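Local coordinates for protein coproheme decarboxylase (Thermus thermophilus, PDB 1VDH) that catalyses the hydrogen peroxide-dependent decarboxylation of coproheme to heme b, the last step of coproporphyrin-dependent heme biosynthesis, and works as a homopentamer, at residues A[75-80]-A[134-139]. Sequence-based numbering, arbitrary orientation.
Sequences LFLNLR and PRVPKS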
ATOM      1  N   LEU A  75      11.931  16.250  11.365  1.00  7.51           N
ATOM      2  CA  LEU A  75      10.553  16.524  11.738  1.00  7.47           C
ATOM      3  C   LEU A  75      10.476  17.994  12.115  1.00  8.38           C
ATOM      4  O   LEU A  75      11.249  18.462  12.954  1.00  6.39           O
ATOM      5  CB  LEU A  75      10.119  15.698  12.957  1.00  7.37           C
ATOM      6  CG  LEU A  75       8.878  16.241  13.690  1.00  7.20           C
ATOM      7  CD1 LEU A  75       7.660  16.250  12.757  1.00  7.59           C
ATOM      8  CD2 LEU A  75       8.584  15.415  14.940  1.00  6.56           C
ATOM      9  N   PHE A  76       9.571  18.717  11.464  1.00  7.23           N
ATOM     10  CA  PHE A  76       9.344  20.122  11.768  1.00  6.79           C
ATOM     11  C   PHE A  76       7.979  20.144  12.437  1.00  7.35           C
ATOM     12  O   PHE A  76       6.950  19.966  11.782  1.00  8.03           O
ATOM     13  CB  PHE A  76       9.340  20.970  10.494  1.00  6.55           C
ATOM     14  CG  PHE A  76      10.647  20.963   9.762  1.00  6.73           C
ATOM     15  CD1 PHE A  76      10.926  19.976   8.819  1.00  7.48           C
ATOM     16  CD2 PHE A  76      11.608  21.934  10.020  1.00  7.82           C
ATOM     17  CE1 PHE A  76      12.147  19.958   8.141  1.00  6.49           C
ATOM     18  CE2 PHE A  76      12.831  21.927   9.349  1.00  6.69           C
ATOM     19  CZ  PHE A  76      13.103  20.936   8.407  1.00  8.13           C
ATOM     20  N   LEU A  77       7.986  20.282  13.759  1.00  7.95           N
ATOM     21  CA  LEU A  77       6.762  20.302  14.546  1.00  7.87           C
ATOM     22  C   LEU A  77       6.390  21.734  14.895  1.00  8.09           C
ATOM     23  O   LEU A  77       7.213  22.481  15.429  1.00  7.66           O
ATOM     24  CB  LEU A  77       6.946  19.480  15.831  1.00  5.80           C
ATOM     25  CG  LEU A  77       5.799  19.492  16.856  1.00  8.09           C
ATOM     26  CD1 LEU A  77       4.515  18.962  16.229  1.00  6.01           C
ATOM     27  CD2 LEU A  77       6.178  18.652  18.075  1.00  6.83           C
ATOM     28  N   ASN A  78       5.148  22.105  14.600  1.00  7.87           N
ATOM     29  CA  ASN A  78       4.657  23.448  14.884  1.00  8.66           C
ATOM     30  C   ASN A  78       3.250  23.437  15.450  1.00  9.06           C
ATOM     31  O   ASN A  78       2.408  22.636  15.039  1.00  8.85           O
ATOM     32  CB  ASN A  78       4.680  24.317  13.619  1.00  7.21           C
ATOM     33  CG  ASN A  78       6.026  24.960  13.378  1.00  9.36           C
ATOM     34  OD1 ASN A  78       6.378  25.944  14.030  1.00  9.48           O
ATOM     35  ND2 ASN A  78       6.781  24.421  12.427  1.00  7.40           N
ATOM     36  N   LEU A  79       3.019  24.306  16.430  1.00  8.26           N
ATOM     37  CA  LEU A  79       1.710  24.451  17.059  1.00  8.14           C
ATOM     38  C   LEU A  79       1.340  25.930  16.967  1.00  9.74           C
ATOM     39  O   LEU A  79       2.188  26.793  17.190  1.00  8.94           O
ATOM     40  CB  LEU A  79       1.738  24.003  18.526  1.00  7.70           C
ATOM     41  CG  LEU A  79       1.806  22.496  18.801  1.00  9.27           C
ATOM     42  CD1 LEU A  79       3.243  22.008  18.720  1.00  9.53           C
ATOM     43  CD2 LEU A  79       1.224  22.192  20.180  1.00  9.22           C
ATOM     44  N   ARG A  80       0.092  26.213  16.595  1.00  9.91           N
ATOM     45  CA  ARG A  80      -0.384  27.592  16.440  1.00 10.93           C
ATOM     46  C   ARG A  80      -1.854  27.676  16.856  1.00 12.13           C
ATOM     47  O   ARG A  80      -2.526  26.652  16.982  1.00 12.06           O
ATOM     48  CB  ARG A  80      -0.265  28.035  14.974  1.00  9.24           C
ATOM     49  CG  ARG A  80       1.137  28.005  14.367  1.00  9.65           C
ATOM     50  CD  ARG A  80       2.050  29.090  14.931  1.00  9.18           C
ATOM     51  NE  ARG A  80       3.280  29.188  14.147  1.00  7.69           N
ATOM     52  CZ  ARG A  80       4.366  28.442  14.334  1.00  8.94           C
ATOM     53  NH1 ARG A  80       4.406  27.534  15.305  1.00  9.24           N
ATOM     54  NH2 ARG A  80       5.385  28.544  13.491  1.00  8.42           N
ATOM     55  N   PRO A 134       0.314  23.508  24.929  1.00  9.21           N
ATOM     56  CA  PRO A 134       1.581  22.889  25.331  1.00  9.19           C
ATOM     57  C   PRO A 134       2.798  23.355  24.541  1.00 10.29           C
ATOM     58  O   PRO A 134       2.780  23.404  23.308  1.00 10.22           O
ATOM     59  CB  PRO A 134       1.309  21.402  25.107  1.00  8.49           C
ATOM     60  CG  PRO A 134       0.465  21.417  23.858  1.00  6.40           C
ATOM     61  CD  PRO A 134      -0.499  22.569  24.127  1.00  8.04           C
ATOM     62  N   ARG A 135       3.846  23.729  25.266  1.00  9.32           N
ATOM     63  CA  ARG A 135       5.090  24.155  24.638  1.00 10.30           C
ATOM     64  C   ARG A 135       5.952  22.928  24.419  1.00  9.68           C
ATOM     65  O   ARG A 135       6.008  22.044  25.272  1.00 10.03           O
ATOM     66  CB  ARG A 135       5.848  25.150  25.521  1.00 10.84           C
ATOM     67  CG  ARG A 135       5.507  26.607  25.271  1.00 13.69           C
ATOM     68  CD  ARG A 135       4.074  26.938  25.661  1.00 14.82           C
ATOM     69  NE  ARG A 135       3.839  28.380  25.627  1.00 13.47           N
ATOM     70  CZ  ARG A 135       2.698  28.966  25.976  1.00 14.90           C
ATOM     71  NH1 ARG A 135       2.593  30.289  25.917  1.00 12.71           N
ATOM     72  NH2 ARG A 135       1.657  28.235  26.358  1.00 12.77           N
ATOM     73  N   VAL A 136       6.610  22.873  23.266  1.00 10.32           N
ATOM     74  CA  VAL A 136       7.486  21.760  22.923  1.00  9.80           C
ATOM     75  C   VAL A 136       8.792  21.876  23.720  1.00 10.87           C
ATOM     76  O   VAL A 136       9.458  22.911  23.671  1.00  9.42           O
ATOM     77  CB  VAL A 136       7.816  21.783  21.412  1.00 11.08           C
ATOM     78  CG1 VAL A 136       8.790  20.693  21.067  1.00  9.47           C
ATOM     79  CG2 VAL A 136       6.542  21.640  20.594  1.00  9.82           C
ATOM     80  N   PRO A 137       9.161  20.827  24.483  1.00 10.47           N
ATOM     81  CA  PRO A 137      10.398  20.862  25.274  1.00 10.00           C
ATOM     82  C   PRO A 137      11.643  21.020  24.397  1.00 11.40           C
ATOM     83  O   PRO A 137      11.674  20.570  23.247  1.00  9.96           O
ATOM     84  CB  PRO A 137      10.359  19.537  26.050  1.00 11.33           C
ATOM     85  CG  PRO A 137       9.483  18.658  25.221  1.00 12.01           C
ATOM     86  CD  PRO A 137       8.405  19.587  24.742  1.00  9.57           C
ATOM     87  N   LYS A 138      12.663  21.679  24.940  1.00 12.03           N
ATOM     88  CA  LYS A 138      13.877  21.964  24.184  1.00 13.16           C
ATOM     89  C   LYS A 138      15.083  21.055  24.397  1.00 14.87           C
ATOM     90  O   LYS A 138      16.224  21.502  24.303  1.00 15.78           O
ATOM     91  CB  LYS A 138      14.283  23.422  24.404  1.00 15.83           C
ATOM     92  CG  LYS A 138      13.139  24.408  24.208  1.00 16.81           C
ATOM     93  CD  LYS A 138      12.605  24.362  22.789  1.00 18.79           C
ATOM     94  CE  LYS A 138      11.430  25.302  22.621  1.00 19.99           C
ATOM     95  NZ  LYS A 138      10.948  25.317  21.218  1.00 22.31           N
ATOM     96  N   SER A 139      14.828  19.777  24.640  1.00 14.33           N
ATOM     97  CA  SER A 139      15.892  18.801  24.835  1.00 14.80           C
ATOM     98  C   SER A 139      15.271  17.419  24.756  1.00 13.77           C
ATOM     99  O   SER A 139      14.050  17.284  24.699  1.00 14.63           O
ATOM    100  CB  SER A 139      16.554  18.983  26.208  1.00 15.69           C
ATOM    101  OG  SER A 139      15.636  18.734  27.260  1.00 20.29           O
TER
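Leu77 and Leu79 of strand 74-80 reach Pro134 and Val136 in the loop between strands 102-116 and 141-152. The strand belongs to the curled antiparallel sheet of the chlorite dismutase family, a dimeric alpha+beta barrel fold. The loop packs against one face of this sheet mainly through apolar side chains. The CB of Val136 is directed toward the strand, and its CG2 methyl meets both leucines. CG2 lies 3.8 Å from Leu79 CD1 and 3.9 Å from Leu77 CD2. Both leucines meet the valine aslant. With chi1 at -74°, Leu79 holds CG opposite its carbonyl carbon, and the fork at CG sends one methyl to each of two partners. CD1 goes to Val136, and CD2 goes to Pro134; the Leu79 and Pro134 side chains cross at about a right angle. On the opposite face of the strand, Asn78 and Arg80 pack on helices 34-56 and 83-95. Val136 N is hydrogen-bonded to Ser61 OG, which ties the loop to the neighbouring strand 61-67. The side chain of Pro134 is about 6 Å from that of Arg131, which is predicted to bind coproheme. Leu79 CD2 sits 3.8 Å from Pro134 CG and 3.7 Å from Pro134 O.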